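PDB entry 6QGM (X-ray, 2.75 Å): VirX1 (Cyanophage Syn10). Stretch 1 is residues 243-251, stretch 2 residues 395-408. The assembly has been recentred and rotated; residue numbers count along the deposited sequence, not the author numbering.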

# COMPACT_ATOMS: atom_id res chain seq x y z
N PRO B 243 10.88 -7.26 -23.39
CA PRO B 243 12.26 -6.80 -23.19
C PRO B 243 12.31 -5.71 -22.10
O PRO B 243 11.29 -5.12 -21.84
CB PRO B 243 12.64 -6.26 -24.58
CG PRO B 243 11.34 -5.75 -25.13
CD PRO B 243 10.28 -6.72 -24.62
N PHE B 244 13.49 -5.48 -21.50
CA PHE B 244 13.72 -4.44 -20.46
C PHE B 244 14.30 -3.15 -21.07
O PHE B 244 14.78 -2.29 -20.28
CB PHE B 244 14.67 -4.95 -19.38
CG PHE B 244 14.16 -6.07 -18.50
CD1 PHE B 244 12.87 -6.03 -17.99
CD2 PHE B 244 14.98 -7.13 -18.15
CE1 PHE B 244 12.41 -7.05 -17.18
CE2 PHE B 244 14.51 -8.15 -17.34
CZ PHE B 244 13.22 -8.11 -16.86
N SER B 245 14.27 -3.01 -22.41
CA SER B 245 15.01 -1.97 -23.19
C SER B 245 14.57 -0.55 -22.83
O SER B 245 15.31 0.40 -23.16
CB SER B 245 14.92 -2.20 -24.68
OG SER B 245 13.64 -2.69 -25.04
N LYS B 246 13.42 -0.40 -22.16
CA LYS B 246 12.93 0.92 -21.69
C LYS B 246 13.73 1.44 -20.50
O LYS B 246 13.74 2.67 -20.36
CB LYS B 246 11.42 0.84 -21.44
CG LYS B 246 10.58 1.30 -22.64
CD LYS B 246 9.43 0.41 -23.10
CE LYS B 246 9.21 0.61 -24.58
NZ LYS B 246 7.86 0.17 -25.00
N LYS B 247 14.40 0.59 -19.70
CA LYS B 247 15.23 1.05 -18.54
C LYS B 247 16.67 0.50 -18.60
O LYS B 247 17.58 1.11 -17.94
CB LYS B 247 14.58 0.67 -17.21
CG LYS B 247 14.21 -0.80 -17.07
CD LYS B 247 13.33 -1.06 -15.89
CE LYS B 247 13.20 -2.54 -15.64
NZ LYS B 247 12.29 -2.79 -14.51
N LEU B 248 16.90 -0.60 -19.32
CA LEU B 248 18.24 -1.21 -19.48
C LEU B 248 18.56 -1.29 -20.97
O LEU B 248 17.84 -1.99 -21.70
CB LEU B 248 18.23 -2.60 -18.82
CG LEU B 248 18.02 -2.61 -17.32
CD1 LEU B 248 17.68 -4.01 -16.83
CD2 LEU B 248 19.25 -2.07 -16.60
N ALA B 249 19.63 -0.61 -21.39
CA ALA B 249 20.01 -0.42 -22.80
C ALA B 249 20.80 -1.62 -23.33
O ALA B 249 20.91 -1.75 -24.55
CB ALA B 249 20.79 0.86 -22.94
N ASN B 250 21.34 -2.47 -22.46
CA ASN B 250 22.32 -3.53 -22.83
C ASN B 250 21.56 -4.71 -23.45
O ASN B 250 20.70 -5.27 -22.79
CB ASN B 250 23.22 -3.88 -21.65
CG ASN B 250 24.09 -2.72 -21.22
OD1 ASN B 250 24.32 -1.81 -22.01
ND2 ASN B 250 24.58 -2.74 -19.99
N ASP B 251 21.87 -5.04 -24.69
CA ASP B 251 21.17 -6.09 -25.48
C ASP B 251 22.17 -7.09 -26.07
O ASP B 251 21.72 -8.05 -26.72
CB ASP B 251 20.34 -5.43 -26.58
CG ASP B 251 21.17 -4.56 -27.51
OD1 ASP B 251 22.26 -4.12 -27.07
OD2 ASP B 251 20.71 -4.30 -28.63
N GLN B 395 9.57 -10.67 -8.91
CA GLN B 395 10.99 -10.75 -8.50
C GLN B 395 11.89 -10.17 -9.59
O GLN B 395 12.74 -9.31 -9.28
CB GLN B 395 11.38 -12.19 -8.18
CG GLN B 395 12.87 -12.35 -7.98
CD GLN B 395 13.21 -13.36 -6.91
OE1 GLN B 395 13.78 -14.42 -7.17
NE2 GLN B 395 12.87 -13.00 -5.68
N ILE B 396 11.70 -10.61 -10.84
CA ILE B 396 12.58 -10.19 -11.97
C ILE B 396 12.31 -8.71 -12.29
O ILE B 396 13.25 -8.03 -12.71
CB ILE B 396 12.44 -11.13 -13.17
CG1 ILE B 396 13.67 -11.05 -14.07
CG2 ILE B 396 11.15 -10.88 -13.92
CD1 ILE B 396 13.75 -12.15 -15.09
N ASP B 397 11.10 -8.22 -12.05
CA ASP B 397 10.76 -6.78 -12.21
C ASP B 397 11.50 -5.96 -11.14
O ASP B 397 12.09 -4.90 -11.49
CB ASP B 397 9.25 -6.54 -12.18
CG ASP B 397 8.57 -6.74 -13.54
OD1 ASP B 397 9.30 -6.98 -14.56
OD2 ASP B 397 7.32 -6.62 -13.60
N SER B 398 11.46 -6.43 -9.88
CA SER B 398 12.20 -5.83 -8.74
C SER B 398 13.67 -5.70 -9.09
O SER B 398 14.21 -4.58 -9.04
CB SER B 398 12.01 -6.63 -7.49
OG SER B 398 10.65 -6.64 -7.10
N PHE B 399 14.30 -6.81 -9.47
CA PHE B 399 15.76 -6.89 -9.68
C PHE B 399 16.15 -6.04 -10.89
O PHE B 399 17.22 -5.43 -10.82
CB PHE B 399 16.22 -8.35 -9.79
CG PHE B 399 16.66 -8.94 -8.49
CD1 PHE B 399 17.92 -8.65 -7.98
CD2 PHE B 399 15.80 -9.72 -7.72
CE1 PHE B 399 18.32 -9.14 -6.75
CE2 PHE B 399 16.20 -10.20 -6.49
CZ PHE B 399 17.47 -9.93 -6.02
N SER B 400 15.33 -6.01 -11.94
CA SER B 400 15.62 -5.22 -13.18
C SER B 400 15.60 -3.72 -12.85
O SER B 400 16.49 -3.01 -13.36
CB SER B 400 14.70 -5.59 -14.33
OG SER B 400 13.35 -5.32 -14.01
N ASP B 401 14.65 -3.27 -12.02
CA ASP B 401 14.61 -1.87 -11.48
C ASP B 401 15.86 -1.57 -10.65
O ASP B 401 16.44 -0.49 -10.82
CB ASP B 401 13.36 -1.62 -10.62
CG ASP B 401 12.15 -1.16 -11.41
OD1 ASP B 401 12.33 -0.69 -12.53
OD2 ASP B 401 11.04 -1.30 -10.89
N PHE B 402 16.26 -2.49 -9.77
CA PHE B 402 17.45 -2.32 -8.90
C PHE B 402 18.69 -2.14 -9.78
O PHE B 402 19.49 -1.21 -9.54
CB PHE B 402 17.58 -3.50 -7.93
CG PHE B 402 18.78 -3.43 -7.03
CD1 PHE B 402 19.20 -2.24 -6.44
CD2 PHE B 402 19.49 -4.58 -6.73
CE1 PHE B 402 20.31 -2.21 -5.61
CE2 PHE B 402 20.61 -4.55 -5.91
CZ PHE B 402 21.03 -3.36 -5.36
N VAL B 403 18.84 -2.99 -10.79
CA VAL B 403 19.99 -2.95 -11.74
C VAL B 403 19.94 -1.60 -12.48
O VAL B 403 20.98 -0.97 -12.60
CB VAL B 403 19.97 -4.17 -12.69
CG1 VAL B 403 20.92 -4.03 -13.86
CG2 VAL B 403 20.28 -5.44 -11.93
N ALA B 404 18.75 -1.15 -12.92
CA ALA B 404 18.58 0.13 -13.63
C ALA B 404 19.07 1.30 -12.76
O ALA B 404 19.63 2.26 -13.33
CB ALA B 404 17.13 0.32 -14.04
N MET B 405 18.91 1.22 -11.43
CA MET B 405 19.29 2.30 -10.49
C MET B 405 20.81 2.51 -10.49
O MET B 405 21.23 3.65 -10.26
CB MET B 405 18.81 2.00 -9.07
CG MET B 405 17.33 2.24 -8.89
SD MET B 405 16.79 2.14 -7.18
CE MET B 405 15.04 2.48 -7.35
N HIS B 406 21.60 1.47 -10.77
CA HIS B 406 23.09 1.53 -10.87
C HIS B 406 23.51 2.51 -11.97
O HIS B 406 24.58 3.13 -11.83
CB HIS B 406 23.70 0.16 -11.17
CG HIS B 406 23.53 -0.85 -10.08
ND1 HIS B 406 22.29 -1.23 -9.61
CD2 HIS B 406 24.42 -1.60 -9.41
CE1 HIS B 406 22.44 -2.14 -8.66
NE2 HIS B 406 23.74 -2.39 -8.53
N TYR B 407 22.73 2.59 -13.05
CA TYR B 407 22.98 3.47 -14.21
C TYR B 407 22.39 4.85 -13.93
O TYR B 407 23.08 5.86 -14.12
CB TYR B 407 22.36 2.87 -15.49
CG TYR B 407 22.95 1.56 -15.95
CD1 TYR B 407 24.14 1.52 -16.64
CD2 TYR B 407 22.29 0.36 -15.73
CE1 TYR B 407 24.69 0.33 -17.08
CE2 TYR B 407 22.82 -0.84 -16.15
CZ TYR B 407 24.03 -0.86 -16.83
OH TYR B 407 24.57 -2.04 -17.27
N ALA B 408 21.14 4.88 -13.48
CA ALA B 408 20.28 6.07 -13.41
C ALA B 408 20.94 7.18 -12.58
O ALA B 408 20.78 8.37 -12.94
CB ALA B 408 18.95 5.69 -12.81

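Ser400 is used on two sides of its small side chain. Its CB lies under the ring of Phe244, 3.8 Å from the ring centroid and 8° off the ring normal, a CH-pi contact over the face. Its OG accepts a hydrogen bond from the ammonium group of Lys247, with NZ of Lys247 2.8 Å from OG of Ser400. Serine suits this place: its CB packs on the ring and its hydroxyl accepts from the ammonium group.

Lys247 supplies the polar link. Its chi1 is p and its remaining chi angles are t, so the chain runs out extended along the helix. NZ of Lys247 also donates to OD1 of Asp401 at 2.9 Å, and this hydrogen bond is part of a salt bridge. The CA-to-CB bond of Asp401 points away from the loop, but chi1 near -88° brings its carboxylate back within reach. Lysine suits this place because it combines a long apolar stem with a charged end. The stem begins against Ala404, where CB of Lys247 is 4.1 Å from CB of Ala404.

The CA-to-CB bond of Phe244 points toward the helix, and the residue is buried. A flat aromatic ring suits this place: it offers a face to Ser400 and an edge to Ile396 and Asp397. CZ of Phe244 is 4.1 Å from CG1 of Ile396, and CE1 of Phe244 is 4.1 Å from OD1 of Asp397.

Leu248 makes most of the apolar side-chain contacts. Its CA-to-CB bond points sideways, but the end of the side chain comes nearer to the helix. CD2 of Leu248 is 3.8 Å from CG1 of Val403, 3.8 Å from CE2 of Tyr407 and 4.1 Å from CB of Ala404. The small side chain of Ala404 goes with a close approach of the backbones here: the CA atoms of Leu248 and Ala404 are 6.0 Å apart, against 7.6 Å for Phe244 and Ser400.

Asn250 and Tyr407 meet beyond Leu248. ND2 of Asn250 is 2.8 Å from OH of Tyr407, but the angle is poor and the pair is not a hydrogen bond. Both atoms find hydrogen-bonding partners elsewhere in the structure.

Two backbone hydrogen bonds close a turn between Phe244 and Leu248. O of Phe244 accepts from N of Lys247 at 3.0 Å and from N of Leu248 at 2.9 Å. The side chains of Phe244, Lys247 and Leu248 all reach the helix. Ser245 and Lys246, between Phe244 and Lys247, make no contact with the helix and are exposed. The contact buries 456 Å², both sides summed.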